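Local structure of L-threonine 3-dehydrogenase (Clostridioides difficile, 7OL1) at residues M22-L31 and Y46-R57; Q33-L42 and M236-V244. The protein probably catalyses the NAD-dependent oxidation of L-threonine at its C3 hydroxyl. One frame throughout, in Å; residues are numbered along the deposited sequence.

Interaction 1 (M22-L31 and Y46-R57); sequences MKKILITGAL and YGEQNVIASSRR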
loop_
_atom_site.group_PDB
_atom_site.type_symbol
_atom_site.label_atom_id
_atom_site.label_comp_id
_atom_site.label_asym_id
_atom_site.label_seq_id
_atom_site.Cartn_x
_atom_site.Cartn_y
_atom_site.Cartn_z
ATOM N N MET A 22 17.495 17.417 15.950
ATOM C CA MET A 22 16.183 18.088 16.138
ATOM C C MET A 22 16.387 19.349 17.004
ATOM O O MET A 22 17.089 19.227 18.013
ATOM C CB MET A 22 15.204 17.169 16.880
ATOM C CG MET A 22 14.594 16.014 16.111
ATOM S SD MET A 22 14.149 14.765 17.351
ATOM C CE MET A 22 12.549 14.266 16.743
ATOM N N LYS A 23 15.775 20.493 16.658
ATOM C CA LYS A 23 15.664 21.703 17.530
ATOM C C LYS A 23 14.202 21.861 17.968
ATOM O O LYS A 23 13.947 21.783 19.186
ATOM C CB LYS A 23 16.105 22.980 16.807
ATOM C CG LYS A 23 17.322 22.868 15.892
ATOM C CD LYS A 23 18.675 22.991 16.601
ATOM C CE LYS A 23 19.725 23.764 15.815
ATOM N NZ LYS A 23 20.119 23.096 14.548
ATOM N N LYS A 24 13.287 22.058 17.005
ATOM C CA LYS A 24 11.852 22.366 17.245
ATOM C C LYS A 24 10.970 21.286 16.601
ATOM O O LYS A 24 10.933 21.185 15.335
ATOM C CB LYS A 24 11.489 23.750 16.687
ATOM C CG LYS A 24 12.432 24.887 17.072
ATOM C CD LYS A 24 11.943 26.302 16.744
ATOM C CE LYS A 24 10.629 26.683 17.404
ATOM N NZ LYS A 24 10.683 26.603 18.876
ATOM N N ILE A 25 10.200 20.597 17.446
ATOM C CA ILE A 25 9.533 19.298 17.164
ATOM C C ILE A 25 8.012 19.435 17.352
ATOM O O ILE A 25 7.573 19.782 18.479
ATOM C CB ILE A 25 10.117 18.229 18.119
ATOM C CG1 ILE A 25 11.644 18.215 18.105
ATOM C CG2 ILE A 25 9.554 16.845 17.848
ATOM C CD1 ILE A 25 12.244 17.655 19.386
ATOM N N LEU A 26 7.232 19.095 16.324
ATOM C CA LEU A 26 5.755 18.915 16.414
ATOM C C LEU A 26 5.476 17.416 16.492
ATOM O O LEU A 26 5.844 16.719 15.577
ATOM C CB LEU A 26 5.097 19.552 15.180
ATOM C CG LEU A 26 3.637 19.192 14.894
ATOM C CD1 LEU A 26 2.709 19.634 16.009
ATOM C CD2 LEU A 26 3.170 19.797 13.575
ATOM N N ILE A 27 4.820 16.963 17.548
ATOM C CA ILE A 27 4.271 15.590 17.685
ATOM C C ILE A 27 2.760 15.603 17.441
ATOM O O ILE A 27 2.048 16.131 18.309
ATOM C CB ILE A 27 4.566 15.045 19.093
ATOM C CG1 ILE A 27 6.039 15.211 19.471
ATOM C CG2 ILE A 27 4.103 13.600 19.190
ATOM C CD1 ILE A 27 6.298 14.942 20.927
ATOM N N THR A 28 2.284 14.980 16.358
ATOM C CA THR A 28 0.853 14.606 16.187
ATOM C C THR A 28 0.602 13.299 16.947
ATOM O O THR A 28 1.549 12.552 17.160
ATOM C CB THR A 28 0.468 14.537 14.709
ATOM O OG1 THR A 28 0.873 13.239 14.299
ATOM C CG2 THR A 28 1.110 15.607 13.844
ATOM N N GLY A 29 -0.618 13.079 17.417
ATOM C CA GLY A 29 -1.013 11.871 18.167
ATOM C C GLY A 29 -0.309 11.775 19.508
ATOM O O GLY A 29 -0.098 10.661 20.027
ATOM N N ALA A 30 -0.011 12.913 20.100
ATOM C CA ALA A 30 0.824 13.011 21.314
ATOM C C ALA A 30 0.162 12.367 22.530
ATOM O O ALA A 30 0.866 12.273 23.524
ATOM C CB ALA A 30 1.155 14.453 21.601
ATOM N N LEU A 31 -1.112 11.972 22.512
ATOM C CA LEU A 31 -1.736 11.396 23.746
ATOM C C LEU A 31 -1.945 9.873 23.633
ATOM O O LEU A 31 -2.394 9.257 24.631
ATOM C CB LEU A 31 -3.050 12.122 24.048
ATOM C CG LEU A 31 -2.938 13.625 24.292
ATOM C CD1 LEU A 31 -4.268 14.174 24.743
ATOM C CD2 LEU A 31 -1.854 13.984 25.298
ATOM N N TYR A 46 15.140 18.462 24.932
ATOM C CA TYR A 46 15.188 19.462 23.829
ATOM C C TYR A 46 14.535 20.787 24.247
ATOM O O TYR A 46 14.654 21.747 23.456
ATOM C CB TYR A 46 14.516 18.892 22.576
ATOM C CG TYR A 46 15.278 17.813 21.853
ATOM C CD1 TYR A 46 15.254 16.500 22.291
ATOM C CD2 TYR A 46 15.989 18.097 20.697
ATOM C CE1 TYR A 46 15.964 15.504 21.637
ATOM C CE2 TYR A 46 16.688 17.109 20.018
ATOM C CZ TYR A 46 16.674 15.810 20.489
ATOM O OH TYR A 46 17.353 14.848 19.809
ATOM N N GLY A 47 13.816 20.823 25.377
ATOM C CA GLY A 47 13.299 22.064 25.976
ATOM C C GLY A 47 11.782 22.116 25.950
ATOM O O GLY A 47 11.227 21.961 24.848
ATOM N N GLU A 48 11.147 22.375 27.106
ATOM C CA GLU A 48 9.667 22.457 27.278
ATOM C C GLU A 48 9.044 23.355 26.185
ATOM O O GLU A 48 7.867 23.102 25.787
ATOM C CB GLU A 48 9.360 22.946 28.700
ATOM C CG GLU A 48 9.135 21.830 29.717
ATOM C CD GLU A 48 7.701 21.741 30.221
ATOM O OE1 GLU A 48 6.961 22.743 30.072
ATOM O OE2 GLU A 48 7.317 20.680 30.760
ATOM N N GLN A 49 9.838 24.301 25.666
ATOM C CA GLN A 49 9.410 25.429 24.800
ATOM C C GLN A 49 9.678 25.111 23.322
ATOM O O GLN A 49 9.316 25.945 22.464
ATOM C CB GLN A 49 10.151 26.699 25.252
ATOM C CG GLN A 49 9.245 27.889 25.591
ATOM C CD GLN A 49 7.928 27.558 26.275
ATOM O OE1 GLN A 49 7.861 26.897 27.323
ATOM N NE2 GLN A 49 6.843 28.057 25.693
ATOM N N ASN A 50 10.278 23.956 23.035
ATOM C CA ASN A 50 10.656 23.522 21.662
ATOM C C ASN A 50 9.894 22.264 21.214
ATOM O O ASN A 50 10.097 21.820 20.058
ATOM C CB ASN A 50 12.146 23.240 21.602
ATOM C CG ASN A 50 12.936 24.502 21.806
ATOM O OD1 ASN A 50 12.636 25.525 21.212
ATOM N ND2 ASN A 50 13.951 24.431 22.635
ATOM N N VAL A 51 9.062 21.715 22.096
ATOM C CA VAL A 51 8.215 20.525 21.835
ATOM C C VAL A 51 6.754 20.952 21.945
ATOM O O VAL A 51 6.272 21.262 23.109
ATOM C CB VAL A 51 8.559 19.390 22.811
ATOM C CG1 VAL A 51 7.640 18.192 22.652
ATOM C CG2 VAL A 51 9.997 18.979 22.631
ATOM N N ILE A 52 6.108 20.933 20.780
ATOM C CA ILE A 52 4.650 21.147 20.571
ATOM C C ILE A 52 3.953 19.790 20.499
ATOM O O ILE A 52 3.995 19.155 19.421
ATOM C CB ILE A 52 4.423 21.941 19.279
ATOM C CG1 ILE A 52 5.085 23.311 19.354
ATOM C CG2 ILE A 52 2.950 22.050 18.986
ATOM C CD1 ILE A 52 6.403 23.335 18.675
ATOM N N ALA A 53 3.313 19.382 21.587
ATOM C CA ALA A 53 2.400 18.223 21.607
ATOM C C ALA A 53 1.063 18.634 21.011
ATOM O O ALA A 53 0.634 19.713 21.343
ATOM C CB ALA A 53 2.211 17.740 23.010
ATOM N N SER A 54 0.453 17.781 20.190
ATOM C CA SER A 54 -0.826 18.009 19.479
ATOM C C SER A 54 -1.696 16.746 19.540
ATOM O O SER A 54 -1.126 15.678 19.565
ATOM C CB SER A 54 -0.546 18.456 18.064
ATOM O OG SER A 54 -0.461 17.380 17.142
ATOM N N SER A 55 -3.026 16.875 19.552
ATOM C CA SER A 55 -4.009 15.760 19.573
ATOM C C SER A 55 -5.362 16.261 19.065
ATOM O O SER A 55 -5.553 17.452 19.079
ATOM C CB SER A 55 -4.133 15.169 20.955
ATOM O OG SER A 55 -4.988 14.025 20.960
ATOM N N ARG A 56 -6.249 15.361 18.644
ATOM C CA ARG A 56 -7.639 15.646 18.205
ATOM C C ARG A 56 -8.418 16.208 19.404
ATOM O O ARG A 56 -9.238 17.138 19.195
ATOM C CB ARG A 56 -8.275 14.367 17.644
ATOM C CG ARG A 56 -9.597 14.575 16.919
ATOM C CD ARG A 56 -10.485 13.330 16.906
ATOM N NE ARG A 56 -11.906 13.602 16.655
ATOM C CZ ARG A 56 -12.440 13.926 15.467
ATOM N NH1 ARG A 56 -11.678 14.040 14.389
ATOM N NH2 ARG A 56 -13.742 14.138 15.359
ATOM N N ARG A 57 -8.172 15.670 20.602
ATOM C CA ARG A 57 -9.001 15.884 21.821
ATOM C C ARG A 57 -8.077 15.750 23.027
ATOM O O ARG A 57 -7.269 14.798 23.012
ATOM C CB ARG A 57 -10.130 14.848 21.969
ATOM C CG ARG A 57 -11.247 14.906 20.927
ATOM C CD ARG A 57 -12.070 13.626 20.720
ATOM N NE ARG A 57 -12.509 13.018 21.980
ATOM C CZ ARG A 57 -12.039 11.881 22.532
ATOM N NH1 ARG A 57 -11.101 11.148 21.945
ATOM N NH2 ARG A 57 -12.528 11.471 23.692
HETATM O O HOH W 1 -3.492 11.644 20.688
#
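Ile25 and Val51, Leu26 and Ile52, and Ile27 and Ala53 pair in register as strands 25-28 and 51-55 run parallel, their axes 4.9 Å apart and 14° from alignment. The backbone ladder starts with Ile25 N giving to Asn50 O at 2.9 Å, continues from Ile52 N to Ile25 O and from Ile27 N to Ile52 O, and reaches past the strand end, where Ala30 N donates to Ser54 O. Ile27 O is gripped twice: Ser54 N donates to it at 3.0 Å through a bent N-H, while Ser54 OG comes to the same oxygen from the flank, with a C=O...donor angle of 112°.

Other polar links lie at the two ends. Lys24, bent at its last two torsions, curls NZ back to a weak bond with Asn50 OD1, and Asn50 ND2 is tied in turn to Tyr46 O, with that oxygen close to the amide plane. At the far end one water bridges Leu31 N and Ser55 OG.

Apolar and aromatic contacts flank the strands. Ile25 CD1 sits over one face of the Tyr46 ring in a CH-pi contact, 4.2 Å from the centroid. Met22 SD approaches the ring obliquely as a Met-aromatic contact; the edge of the ring, by contrast, meets a polar atom, Met22 O, in its plane. Ile27 CD1 meets Val51 CG1 at 3.9 Å, and Ala30 CB abuts Ala53 CB at 3.7 Å, on the side where helix 33-46 packs. On the other face Leu26, with CG anti to the backbone N (chi1 165°), brings CD1 to Ile52 CG2 at 3.8 Å, where Leu26 also touches Phe81 and Ile84 of helix 78-87.

Together with helix 33-46 the two strands form a beta-alpha-beta unit, the opening element of the Rossmann fold of this family.

Interaction 2 (Q33-L42 and M236-V244); sequences QIGSELTIKL and MPDALQSIV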
loop_
_atom_site.group_PDB
_atom_site.type_symbol
_atom_site.label_atom_id
_atom_site.label_comp_id
_atom_site.label_asym_id
_atom_site.label_seq_id
_atom_site.Cartn_x
_atom_site.Cartn_y
_atom_site.Cartn_z
ATOM N N GLN A 33 -0.255 5.915 23.245
ATOM C CA GLN A 33 0.638 5.170 24.179
ATOM C C GLN A 33 2.076 5.704 24.085
ATOM O O GLN A 33 2.678 5.989 25.156
ATOM C CB GLN A 33 0.576 3.675 23.865
ATOM C CG GLN A 33 1.277 2.797 24.897
ATOM C CD GLN A 33 1.750 1.462 24.369
ATOM O OE1 GLN A 33 2.250 0.634 25.124
ATOM N NE2 GLN A 33 1.603 1.231 23.071
ATOM N N ILE A 34 2.589 5.815 22.861
ATOM C CA ILE A 34 3.962 6.288 22.520
ATOM C C ILE A 34 4.063 7.796 22.785
ATOM O O ILE A 34 5.023 8.222 23.470
ATOM C CB ILE A 34 4.285 5.988 21.038
ATOM C CG1 ILE A 34 4.011 4.525 20.662
ATOM C CG2 ILE A 34 5.685 6.476 20.659
ATOM C CD1 ILE A 34 4.440 4.143 19.255
ATOM N N GLY A 35 3.165 8.602 22.211
ATOM C CA GLY A 35 3.168 10.063 22.448
ATOM C C GLY A 35 3.185 10.433 23.939
ATOM O O GLY A 35 4.005 11.302 24.353
ATOM N N SER A 36 2.317 9.821 24.750
ATOM C CA SER A 36 2.253 10.100 26.206
ATOM C C SER A 36 3.675 10.167 26.765
ATOM O O SER A 36 3.990 11.156 27.451
ATOM C CB SER A 36 1.424 9.105 26.927
ATOM O OG SER A 36 0.066 9.302 26.592
ATOM N N GLU A 37 4.524 9.194 26.438
ATOM C CA GLU A 37 5.857 9.080 27.083
ATOM C C GLU A 37 6.912 9.790 26.238
ATOM O O GLU A 37 7.916 10.246 26.838
ATOM C CB GLU A 37 6.206 7.616 27.338
ATOM C CG GLU A 37 5.015 6.813 27.820
ATOM C CD GLU A 37 5.419 5.539 28.523
ATOM O OE1 GLU A 37 6.543 5.550 29.124
ATOM O OE2 GLU A 37 4.607 4.558 28.468
ATOM N N LEU A 38 6.718 9.878 24.921
ATOM C CA LEU A 38 7.714 10.541 24.034
ATOM C C LEU A 38 7.759 12.050 24.338
ATOM O O LEU A 38 8.896 12.583 24.446
ATOM C CB LEU A 38 7.407 10.289 22.550
ATOM C CG LEU A 38 8.439 10.902 21.601
ATOM C CD1 LEU A 38 9.754 10.135 21.677
ATOM C CD2 LEU A 38 7.934 10.970 20.164
ATOM N N THR A 39 6.603 12.726 24.475
ATOM C CA THR A 39 6.552 14.217 24.535
ATOM C C THR A 39 7.304 14.642 25.805
ATOM O O THR A 39 8.152 15.577 25.724
ATOM C CB THR A 39 5.134 14.801 24.400
ATOM O OG1 THR A 39 4.527 14.965 25.678
ATOM C CG2 THR A 39 4.194 13.979 23.545
ATOM N N ILE A 40 7.093 13.918 26.908
ATOM C CA ILE A 40 7.844 14.120 28.179
ATOM C C ILE A 40 9.347 13.952 27.956
ATOM O O ILE A 40 10.115 14.798 28.427
ATOM C CB ILE A 40 7.357 13.133 29.226
ATOM C CG1 ILE A 40 5.954 13.487 29.716
ATOM C CG2 ILE A 40 8.375 13.061 30.342
ATOM C CD1 ILE A 40 5.223 12.297 30.319
ATOM N N LYS A 41 9.765 12.875 27.295
ATOM C CA LYS A 41 11.206 12.602 27.069
ATOM C C LYS A 41 11.823 13.770 26.279
ATOM O O LYS A 41 12.876 14.311 26.704
ATOM C CB LYS A 41 11.395 11.246 26.382
ATOM C CG LYS A 41 12.820 11.010 25.903
ATOM C CD LYS A 41 13.097 9.664 25.275
ATOM C CE LYS A 41 14.362 9.713 24.441
ATOM N NZ LYS A 41 15.581 9.425 25.229
ATOM N N LEU A 42 11.201 14.154 25.165
ATOM C CA LEU A 42 11.788 15.149 24.227
ATOM C C LEU A 42 11.764 16.545 24.869
ATOM O O LEU A 42 12.694 17.341 24.578
ATOM C CB LEU A 42 11.009 15.111 22.911
ATOM C CG LEU A 42 11.019 13.769 22.181
ATOM C CD1 LEU A 42 10.149 13.827 20.938
ATOM C CD2 LEU A 42 12.432 13.377 21.802
ATOM N N MET A 236 9.144 0.291 26.590
ATOM C CA MET A 236 8.886 1.635 26.026
ATOM C C MET A 236 10.175 2.460 25.935
ATOM O O MET A 236 10.421 3.063 24.893
ATOM C CB MET A 236 7.813 2.380 26.809
ATOM C CG MET A 236 7.503 3.720 26.187
ATOM S SD MET A 236 6.962 3.622 24.454
ATOM C CE MET A 236 5.355 2.861 24.665
ATOM N N PRO A 237 11.054 2.518 26.966
ATOM C CA PRO A 237 12.260 3.340 26.885
ATOM C C PRO A 237 13.147 2.985 25.689
ATOM O O PRO A 237 13.653 3.927 25.081
ATOM C CB PRO A 237 13.035 3.130 28.196
ATOM C CG PRO A 237 12.269 2.041 28.931
ATOM C CD PRO A 237 10.897 1.914 28.294
ATOM N N ASP A 238 13.301 1.686 25.378
ATOM C CA ASP A 238 14.047 1.208 24.175
ATOM C C ASP A 238 13.440 1.844 22.900
ATOM O O ASP A 238 14.200 2.484 22.111
ATOM C CB ASP A 238 14.029 -0.321 24.087
ATOM C CG ASP A 238 14.918 -1.050 25.089
ATOM O OD1 ASP A 238 15.999 -0.455 25.402
ATOM O OD2 ASP A 238 14.520 -2.229 25.531
ATOM N N ALA A 239 12.115 1.708 22.725
ATOM C CA ALA A 239 11.345 2.203 21.561
ATOM C C ALA A 239 11.509 3.722 21.429
ATOM O O ALA A 239 11.780 4.223 20.274
ATOM C CB ALA A 239 9.896 1.808 21.695
ATOM N N LEU A 240 11.356 4.449 22.540
ATOM C CA LEU A 240 11.431 5.926 22.486
ATOM C C LEU A 240 12.831 6.280 21.984
ATOM O O LEU A 240 12.915 7.086 21.028
ATOM C CB LEU A 240 11.091 6.554 23.840
ATOM C CG LEU A 240 9.680 6.272 24.371
ATOM C CD1 LEU A 240 9.448 6.955 25.711
ATOM C CD2 LEU A 240 8.618 6.716 23.393
ATOM N N GLN A 241 13.879 5.606 22.474
ATOM C CA GLN A 241 15.263 5.913 22.000
ATOM C C GLN A 241 15.436 5.620 20.499
ATOM O O GLN A 241 16.082 6.491 19.840
ATOM C CB GLN A 241 16.364 5.193 22.764
ATOM C CG GLN A 241 17.685 5.942 22.633
ATOM C CD GLN A 241 17.687 7.161 23.520
ATOM O OE1 GLN A 241 17.418 7.056 24.713
ATOM N NE2 GLN A 241 17.997 8.318 22.952
ATOM N N SER A 242 14.901 4.492 19.987
ATOM C CA SER A 242 14.817 4.137 18.532
ATOM C C SER A 242 14.486 5.368 17.684
ATOM O O SER A 242 15.274 5.668 16.735
ATOM C CB SER A 242 13.768 3.097 18.255
ATOM O OG SER A 242 13.708 2.171 19.323
ATOM N N ILE A 243 13.365 6.017 18.042
ATOM C CA ILE A 243 12.775 7.210 17.369
ATOM C C ILE A 243 13.833 8.301 17.285
ATOM O O ILE A 243 14.053 8.849 16.180
ATOM C CB ILE A 243 11.522 7.724 18.096
ATOM C CG1 ILE A 243 10.382 6.700 18.081
ATOM C CG2 ILE A 243 11.097 9.036 17.475
ATOM C CD1 ILE A 243 9.201 7.038 18.946
ATOM N N VAL A 244 14.498 8.595 18.395
ATOM C CA VAL A 244 15.522 9.681 18.409
ATOM C C VAL A 244 16.761 9.242 17.620
ATOM O O VAL A 244 17.201 10.014 16.694
ATOM C CB VAL A 244 15.875 10.075 19.850
ATOM C CG1 VAL A 244 16.802 11.278 19.869
ATOM C CG2 VAL A 244 14.619 10.346 20.660
#
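Leu240 overlaps helix 33-42 as a knob in a hole framed by Ile34, Glu37, Leu38 and Lys41. Its two methyls divide the work: CD1 rests on Glu37 CB at 3.7 Å, and CD2 touches Leu38 CB at 3.9 Å and Ile34 CG2. Lys41 slides past Leu240 in the opposite direction, laying its methylene CD against Leu240 CB.

Beside this knob, Ile243 CD1 meets Ile34 CG2 at 4.0 Å and comes tip to tip with Leu38 CD1. Val244 CG2 fills the next position, flanked by Lys41 CE and by Leu42 CD2 at 3.9 Å. At the other end Met236 turns at chi2 and chi3, which folds its chain back so that CE lies against the amide end of Gln33, while its CG lies 3.6 Å from Glu37 OE1. The carboxylate of Glu37 has a further, weak hydrogen bond to Ser195.

Lys41 NZ supplies the hydrogen bond between the helices, 3.0 Å to Gln241 OE1; the amine stands above the carbonyl plane and not on a lone pair. The C=O...donor angle is 103°, and the same amine forms a salt bridge with Glu45, one turn further along its own helix.

The helix axes pass 10.3 Å apart and cross at -65°. Both helices lie against the central sheet: Leu38 and Leu42 rest on Ile94 of strand 92-95, whereas Met236 and Ala239 touch Leu193 and Ile243 touches Phe190, both in strand 184-194.

How the interactions relate
Helix 33-46 joins the two contacts: it is the connection between the paired strands of interaction 1 and one partner of interaction 2, and the centres of the two contacts lie about 12 Å apart. Ile27 of strand 25-28 and Ala30 of the loop after it reach Thr39 on the helix, Leu31 O packs near Ser36 OG, and the Tyr46 hydroxyl lies beside Val244. Interaction 1 is a buried pairing within the sheet, built on a backbone ladder between elements close in sequence. Interaction 2 is only partly buried, brings together elements far apart in the chain, and depends on interlocking side chains, with one lysine-glutamine bond at the partly exposed side.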